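Local coordinates for protein kojibiose phosphorylase (Gut metagenome, PDB 6W0P) that belongs to glycoside hydrolase family 65, a carbohydrate-active family whose central catalytic domain is an (alpha/alpha)6 barrel, at residues T378-A382 with G393-P397; F417-T421 with F454-R458. All coordinates share one frame. Residues are numbered along the deposited sequence.

Contact 1: T378-A382 with G393-P397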
ATOM      1  N   THR A 378      22.149 -13.644 -11.169  1.00 35.63           N
ATOM      2  CA  THR A 378      20.845 -13.483 -10.467  1.00 35.81           C
ATOM      3  C   THR A 378      19.708 -13.666 -11.479  1.00 36.06           C
ATOM      4  O   THR A 378      18.583 -13.231 -11.174  1.00 35.60           O
ATOM      5  CB  THR A 378      20.732 -12.132  -9.737  1.00 35.22           C
ATOM      6  OG1 THR A 378      21.224 -11.084 -10.581  1.00 34.58           O
ATOM      7  CG2 THR A 378      21.487 -12.143  -8.429  1.00 35.23           C
ATOM      8  N   LEU A 379      19.983 -14.317 -12.614  1.00 37.06           N
ATOM      9  CA  LEU A 379      18.955 -14.693 -13.622  1.00 38.84           C
ATOM     10  C   LEU A 379      17.849 -15.545 -12.982  1.00 40.10           C
ATOM     11  O   LEU A 379      16.685 -15.317 -13.309  1.00 40.05           O
ATOM     12  CB  LEU A 379      19.595 -15.451 -14.792  1.00 39.96           C
ATOM     13  CG  LEU A 379      19.640 -14.706 -16.124  1.00 40.86           C
ATOM     14  CD1 LEU A 379      20.143 -15.620 -17.245  1.00 41.99           C
ATOM     15  CD2 LEU A 379      18.278 -14.130 -16.492  1.00 40.51           C
ATOM     16  N   GLU A 380      18.181 -16.522 -12.137  1.00 42.40           N
ATOM     17  CA  GLU A 380      17.163 -17.474 -11.610  1.00 44.10           C
ATOM     18  C   GLU A 380      16.160 -16.693 -10.744  1.00 41.90           C
ATOM     19  O   GLU A 380      14.925 -16.898 -10.896  1.00 40.69           O
ATOM     20  CB  GLU A 380      17.835 -18.642 -10.885  1.00 46.56           C
ATOM     21  CG  GLU A 380      18.491 -19.608 -11.854  1.00 51.44           C
ATOM     22  CD  GLU A 380      17.521 -20.396 -12.736  1.00 54.67           C
ATOM     23  OE1 GLU A 380      16.431 -20.774 -12.241  1.00 56.47           O
ATOM     24  OE2 GLU A 380      17.838 -20.611 -13.928  1.00 58.50           O
ATOM     25  N   GLU A 381      16.661 -15.787  -9.906  1.00 40.32           N
ATOM     26  CA  GLU A 381      15.822 -14.888  -9.060  1.00 39.18           C
ATOM     27  C   GLU A 381      14.904 -14.032  -9.939  1.00 37.02           C
ATOM     28  O   GLU A 381      13.734 -13.835  -9.553  1.00 35.77           O
ATOM     29  CB  GLU A 381      16.703 -14.004  -8.186  1.00 40.23           C
ATOM     30  CG  GLU A 381      17.384 -14.778  -7.074  1.00 41.63           C
ATOM     31  CD  GLU A 381      18.599 -15.600  -7.464  1.00 42.45           C
ATOM     32  OE1 GLU A 381      19.124 -15.447  -8.602  1.00 42.99           O
ATOM     33  OE2 GLU A 381      19.013 -16.399  -6.619  1.00 44.94           O
ATOM     34  N   ALA A 382      15.409 -13.562 -11.081  1.00 35.93           N
ATOM     35  CA  ALA A 382      14.662 -12.702 -12.023  1.00 36.05           C
ATOM     36  C   ALA A 382      13.548 -13.527 -12.684  1.00 36.53           C
ATOM     37  O   ALA A 382      12.468 -12.957 -13.004  1.00 36.54           O
ATOM     38  CB  ALA A 382      15.596 -12.080 -13.033  1.00 35.46           C
ATOM     39  N   GLY A 393      10.053 -15.706 -18.490  1.00 37.99           N
ATOM     40  CA  GLY A 393      11.354 -15.059 -18.726  1.00 37.09           C
ATOM     41  C   GLY A 393      11.901 -14.451 -17.443  1.00 36.93           C
ATOM     42  O   GLY A 393      11.691 -15.037 -16.361  1.00 36.76           O
ATOM     43  N   ALA A 394      12.638 -13.347 -17.554  1.00 35.50           N
ATOM     44  CA  ALA A 394      13.395 -12.760 -16.429  1.00 35.36           C
ATOM     45  C   ALA A 394      12.952 -11.302 -16.234  1.00 34.58           C
ATOM     46  O   ALA A 394      13.132 -10.499 -17.168  1.00 35.16           O
ATOM     47  CB  ALA A 394      14.880 -12.880 -16.673  1.00 35.22           C
ATOM     48  N   CYS A 395      12.328 -11.018 -15.087  1.00 33.74           N
ATOM     49  CA  CYS A 395      11.920  -9.668 -14.640  1.00 32.64           C
ATOM     50  C   CYS A 395      12.909  -9.248 -13.559  1.00 31.89           C
ATOM     51  O   CYS A 395      12.745  -9.700 -12.410  1.00 32.57           O
ATOM     52  CB  CYS A 395      10.499  -9.646 -14.104  1.00 32.62           C
ATOM     53  SG  CYS A 395      10.007  -8.012 -13.493  1.00 32.92           S
ATOM     54  N   PHE A 396      13.948  -8.505 -13.923  1.00 30.47           N
ATOM     55  CA  PHE A 396      14.961  -8.031 -12.952  1.00 30.08           C
ATOM     56  C   PHE A 396      14.293  -7.025 -12.018  1.00 30.13           C
ATOM     57  O   PHE A 396      13.518  -6.158 -12.441  1.00 29.63           O
ATOM     58  CB  PHE A 396      16.186  -7.461 -13.673  1.00 30.28           C
ATOM     59  CG  PHE A 396      17.116  -8.511 -14.204  1.00 30.27           C
ATOM     60  CD1 PHE A 396      18.054  -9.100 -13.372  1.00 30.65           C
ATOM     61  CD2 PHE A 396      17.028  -8.933 -15.516  1.00 30.54           C
ATOM     62  CE1 PHE A 396      18.883 -10.106 -13.848  1.00 30.93           C
ATOM     63  CE2 PHE A 396      17.846  -9.947 -15.985  1.00 30.99           C
ATOM     64  CZ  PHE A 396      18.777 -10.527 -15.153  1.00 30.98           C
ATOM     65  N   PRO A 397      14.599  -7.096 -10.708  1.00 30.14           N
ATOM     66  CA  PRO A 397      13.885  -6.301  -9.720  1.00 30.02           C
ATOM     67  C   PRO A 397      14.254  -4.812  -9.685  1.00 29.88           C
ATOM     68  O   PRO A 397      15.346  -4.461 -10.077  1.00 30.41           O
ATOM     69  CB  PRO A 397      14.289  -7.000  -8.413  1.00 30.80           C
ATOM     70  CG  PRO A 397      15.709  -7.495  -8.694  1.00 31.01           C
ATOM     71  CD  PRO A 397      15.624  -7.977 -10.119  1.00 30.96           C
TER
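This is a buried helix-to-loop contact in the central catalytic domain, an (alpha/alpha)6 barrel as in family 65 relatives: the chain leaving helix 379-388 turns back as an irregular loop, 393-397, extended from Ala-394 on, and lies against the first turn of that same helix. Ala-382 is the centre of it. Its CA sits 4.6 Å from the CA of Ala-394; both CA-to-CB bonds point across the gap, and the two CB atoms touch at 3.8 Å. The backbones are tied by one hydrogen bond, from Cys-395 N to Ala-382 O at 2.8 Å, and two CA-H...O contacts add to it, Ala-394 CA to Ala-382 O and Ala-382 CA to Cys-395 O, both at 3.6 Å. Leu-379, one turn earlier, extends its CD2 to 3.6 Å from Ala-394 CB and 3.9 Å from Phe-396 CZ. Thr-378 holds the N-cap position without capping the helix; its OG1 bonds back to Phe-374 O, while its carbonyl O accepts Ala-382 N at 3.2 Å. Helix 437-458 covers the loop, with Ala-394 hydrogen-bonded through its backbone to Glu-450 and Phe-396 resting on Ile-451. The ring of Phe-396 finishes the packing in a CH-pi contact: Ala-382 CB stands 3.9 Å from the ring centroid, only 10° off its normal.

Contact 2: F417-T421 with F454-R458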
ATOM      1  N   PHE A 417       9.562  -1.638 -15.393  1.00 28.58           N
ATOM      2  CA  PHE A 417      10.411  -2.677 -16.032  1.00 28.85           C
ATOM      3  C   PHE A 417      11.744  -2.069 -16.461  1.00 28.21           C
ATOM      4  O   PHE A 417      12.536  -2.782 -17.105  1.00 28.43           O
ATOM      5  CB  PHE A 417       9.584  -3.407 -17.096  1.00 29.50           C
ATOM      6  CG  PHE A 417       8.263  -3.858 -16.528  1.00 29.93           C
ATOM      7  CD1 PHE A 417       8.209  -4.542 -15.328  1.00 30.46           C
ATOM      8  CD2 PHE A 417       7.070  -3.519 -17.134  1.00 30.71           C
ATOM      9  CE1 PHE A 417       6.991  -4.919 -14.774  1.00 30.76           C
ATOM     10  CE2 PHE A 417       5.854  -3.899 -16.587  1.00 30.58           C
ATOM     11  CZ  PHE A 417       5.814  -4.592 -15.406  1.00 30.45           C
ATOM     12  N   GLN A 418      12.027  -0.832 -16.037  1.00 27.98           N
ATOM     13  CA  GLN A 418      13.329  -0.164 -16.300  1.00 27.96           C
ATOM     14  C   GLN A 418      14.481  -1.042 -15.826  1.00 27.75           C
ATOM     15  O   GLN A 418      15.543  -0.969 -16.419  1.00 29.11           O
ATOM     16  CB  GLN A 418      13.411   1.255 -15.699  1.00 27.89           C
ATOM     17  CG  GLN A 418      13.244   1.347 -14.185  1.00 27.50           C
ATOM     18  CD  GLN A 418      12.737   2.701 -13.730  1.00 27.22           C
ATOM     19  OE1 GLN A 418      11.874   3.310 -14.361  1.00 27.09           O
ATOM     20  NE2 GLN A 418      13.279   3.187 -12.632  1.00 26.08           N
ATOM     21  N   PRO A 419      14.398  -1.904 -14.786  1.00 28.02           N
ATOM     22  CA  PRO A 419      15.563  -2.732 -14.458  1.00 27.83           C
ATOM     23  C   PRO A 419      15.876  -3.778 -15.540  1.00 28.72           C
ATOM     24  O   PRO A 419      17.047  -4.025 -15.809  1.00 28.90           O
ATOM     25  CB  PRO A 419      15.196  -3.408 -13.136  1.00 27.93           C
ATOM     26  CG  PRO A 419      14.001  -2.626 -12.594  1.00 27.67           C
ATOM     27  CD  PRO A 419      13.301  -2.064 -13.807  1.00 27.77           C
ATOM     28  N   SER A 420      14.828  -4.359 -16.137  1.00 28.56           N
ATOM     29  CA  SER A 420      14.914  -5.402 -17.184  1.00 28.84           C
ATOM     30  C   SER A 420      15.439  -4.790 -18.493  1.00 28.78           C
ATOM     31  O   SER A 420      16.438  -5.283 -19.004  1.00 28.61           O
ATOM     32  CB  SER A 420      13.589  -6.095 -17.366  1.00 29.00           C
ATOM     33  OG  SER A 420      13.258  -6.843 -16.208  1.00 28.71           O
ATOM     34  N   THR A 421      14.858  -3.702 -18.989  1.00 28.90           N
ATOM     35  CA  THR A 421      15.426  -2.993 -20.167  1.00 29.36           C
ATOM     36  C   THR A 421      16.796  -2.407 -19.791  1.00 29.48           C
ATOM     37  O   THR A 421      17.659  -2.347 -20.659  1.00 30.26           O
ATOM     38  CB  THR A 421      14.443  -1.990 -20.768  1.00 29.34           C
ATOM     39  OG1 THR A 421      14.095  -0.989 -19.808  1.00 29.48           O
ATOM     40  CG2 THR A 421      13.211  -2.690 -21.292  1.00 29.31           C
ATOM     41  N   PHE A 454      10.148 -12.130 -20.907  1.00 37.12           N
ATOM     42  CA  PHE A 454       9.372 -11.373 -19.891  1.00 36.22           C
ATOM     43  C   PHE A 454       8.606 -10.233 -20.565  1.00 35.62           C
ATOM     44  O   PHE A 454       7.407 -10.098 -20.327  1.00 34.30           O
ATOM     45  CB  PHE A 454      10.279 -10.857 -18.782  1.00 35.84           C
ATOM     46  CG  PHE A 454       9.607  -9.854 -17.891  1.00 34.83           C
ATOM     47  CD1 PHE A 454       8.490 -10.209 -17.158  1.00 34.50           C
ATOM     48  CD2 PHE A 454      10.093  -8.561 -17.789  1.00 34.41           C
ATOM     49  CE1 PHE A 454       7.867  -9.283 -16.334  1.00 34.09           C
ATOM     50  CE2 PHE A 454       9.465  -7.643 -16.967  1.00 34.10           C
ATOM     51  CZ  PHE A 454       8.360  -8.006 -16.239  1.00 33.96           C
ATOM     52  N   LEU A 455       9.281  -9.465 -21.422  1.00 36.48           N
ATOM     53  CA  LEU A 455       8.695  -8.257 -22.052  1.00 36.29           C
ATOM     54  C   LEU A 455       7.515  -8.676 -22.934  1.00 36.99           C
ATOM     55  O   LEU A 455       6.526  -7.925 -22.975  1.00 36.22           O
ATOM     56  CB  LEU A 455       9.768  -7.509 -22.841  1.00 36.14           C
ATOM     57  CG  LEU A 455      10.798  -6.756 -22.006  1.00 36.77           C
ATOM     58  CD1 LEU A 455      11.767  -5.995 -22.907  1.00 37.73           C
ATOM     59  CD2 LEU A 455      10.139  -5.798 -21.017  1.00 36.12           C
ATOM     60  N   LEU A 456       7.616  -9.836 -23.595  1.00 38.29           N
ATOM     61  CA  LEU A 456       6.578 -10.368 -24.531  1.00 39.36           C
ATOM     62  C   LEU A 456       5.387 -10.950 -23.771  1.00 37.51           C
ATOM     63  O   LEU A 456       4.303 -10.952 -24.348  1.00 35.70           O
ATOM     64  CB  LEU A 456       7.191 -11.443 -25.437  1.00 42.57           C
ATOM     65  CG  LEU A 456       8.017 -10.908 -26.601  1.00 44.84           C
ATOM     66  CD1 LEU A 456       8.830 -12.020 -27.248  1.00 46.49           C
ATOM     67  CD2 LEU A 456       7.124 -10.229 -27.625  1.00 45.52           C
ATOM     68  N   SER A 457       5.590 -11.444 -22.546  1.00 37.00           N
ATOM     69  CA  SER A 457       4.517 -12.003 -21.686  1.00 36.69           C
ATOM     70  C   SER A 457       3.834 -10.918 -20.847  1.00 35.70           C
ATOM     71  O   SER A 457       2.636 -11.040 -20.614  1.00 34.79           O
ATOM     72  CB  SER A 457       5.038 -13.098 -20.820  1.00 37.89           C
ATOM     73  OG  SER A 457       6.245 -12.721 -20.195  1.00 38.39           O
ATOM     74  N   ARG A 458       4.571  -9.924 -20.342  1.00 35.91           N
ATOM     75  CA  ARG A 458       3.998  -8.853 -19.486  1.00 33.96           C
ATOM     76  C   ARG A 458       3.392  -7.803 -20.416  1.00 34.09           C
ATOM     77  O   ARG A 458       2.363  -7.178 -20.057  1.00 33.44           O
ATOM     78  CB  ARG A 458       5.065  -8.279 -18.545  1.00 34.13           C
ATOM     79  CG  ARG A 458       4.611  -7.080 -17.708  1.00 33.15           C
ATOM     80  CD  ARG A 458       3.317  -7.374 -16.967  1.00 33.03           C
ATOM     81  NE  ARG A 458       2.855  -6.294 -16.105  1.00 33.03           N
ATOM     82  CZ  ARG A 458       2.229  -5.195 -16.504  1.00 32.81           C
ATOM     83  NH1 ARG A 458       1.958  -4.978 -17.780  1.00 33.18           N
ATOM     84  NH2 ARG A 458       1.843  -4.312 -15.609  1.00 33.32           N
TER
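The first turn of helix 418-434 lies beside the last turn of helix 437-458, the placement expected when two consecutive helices fold back on each other. The backbones stay well apart, with the nearest CA atoms, those of Phe-417 and Leu-455, 8.4 Å from each other, and no hydrogen bond crosses the gap; side chains fill it. Phe-417 occupies the N-cap position, its O accepting Thr-421 N at 3.1 Å. Its CA-to-CB bond points toward the other helix, and its ring meets Phe-454 and Arg-458, which are one turn apart and so on the same side. The two phenylalanines form a T-shaped pair: the edge of Phe-454 meets the face of Phe-417, with centroids 5.2 Å apart and planes at 83°. Arg-458 lays a guanidinium face against the tip of that ring, its NE 3.5 Å from Phe-417 CZ, while its NH1 is bonded to Tyr-471 O. Further up the helix Ser-420 OG, hydrogen-bonded to Phe-396 N, only brushes Phe-454 CD2 at 3.9 Å, and Thr-421 CG2 meets Leu-455 CD1 at 4.0 Å. This helical hairpin, 418-434 with 437-458, is part of the family 65 central catalytic domain, an (alpha/alpha)6 barrel as in relatives. Helix 487-504 packs against it, with Thr-421 resting on Met-492 and Leu-455 on Ala-493 and Phe-497.

How the contacts relate
Along the chain the contacts come in series, contact 1 closing at Pro-397 before contact 2 opens at Phe-417, yet their centres are only about 10 Å apart inside the same helical catalytic domain. Helix 437-458 is common to both, packing on 393-397 and giving 454-458 to contact 2. The loop 393-397 also touches both segments of contact 2. Phe-396 N and Ser-420 OG lie 2.9 Å apart, a probable hydrogen bond, and Cys-395 SG packs 3.2 Å from Phe-454 CZ. Together they join helices 379-388, 418-434 and 437-458; the touching residues of both contacts are all buried, so the loop is packed between these helices.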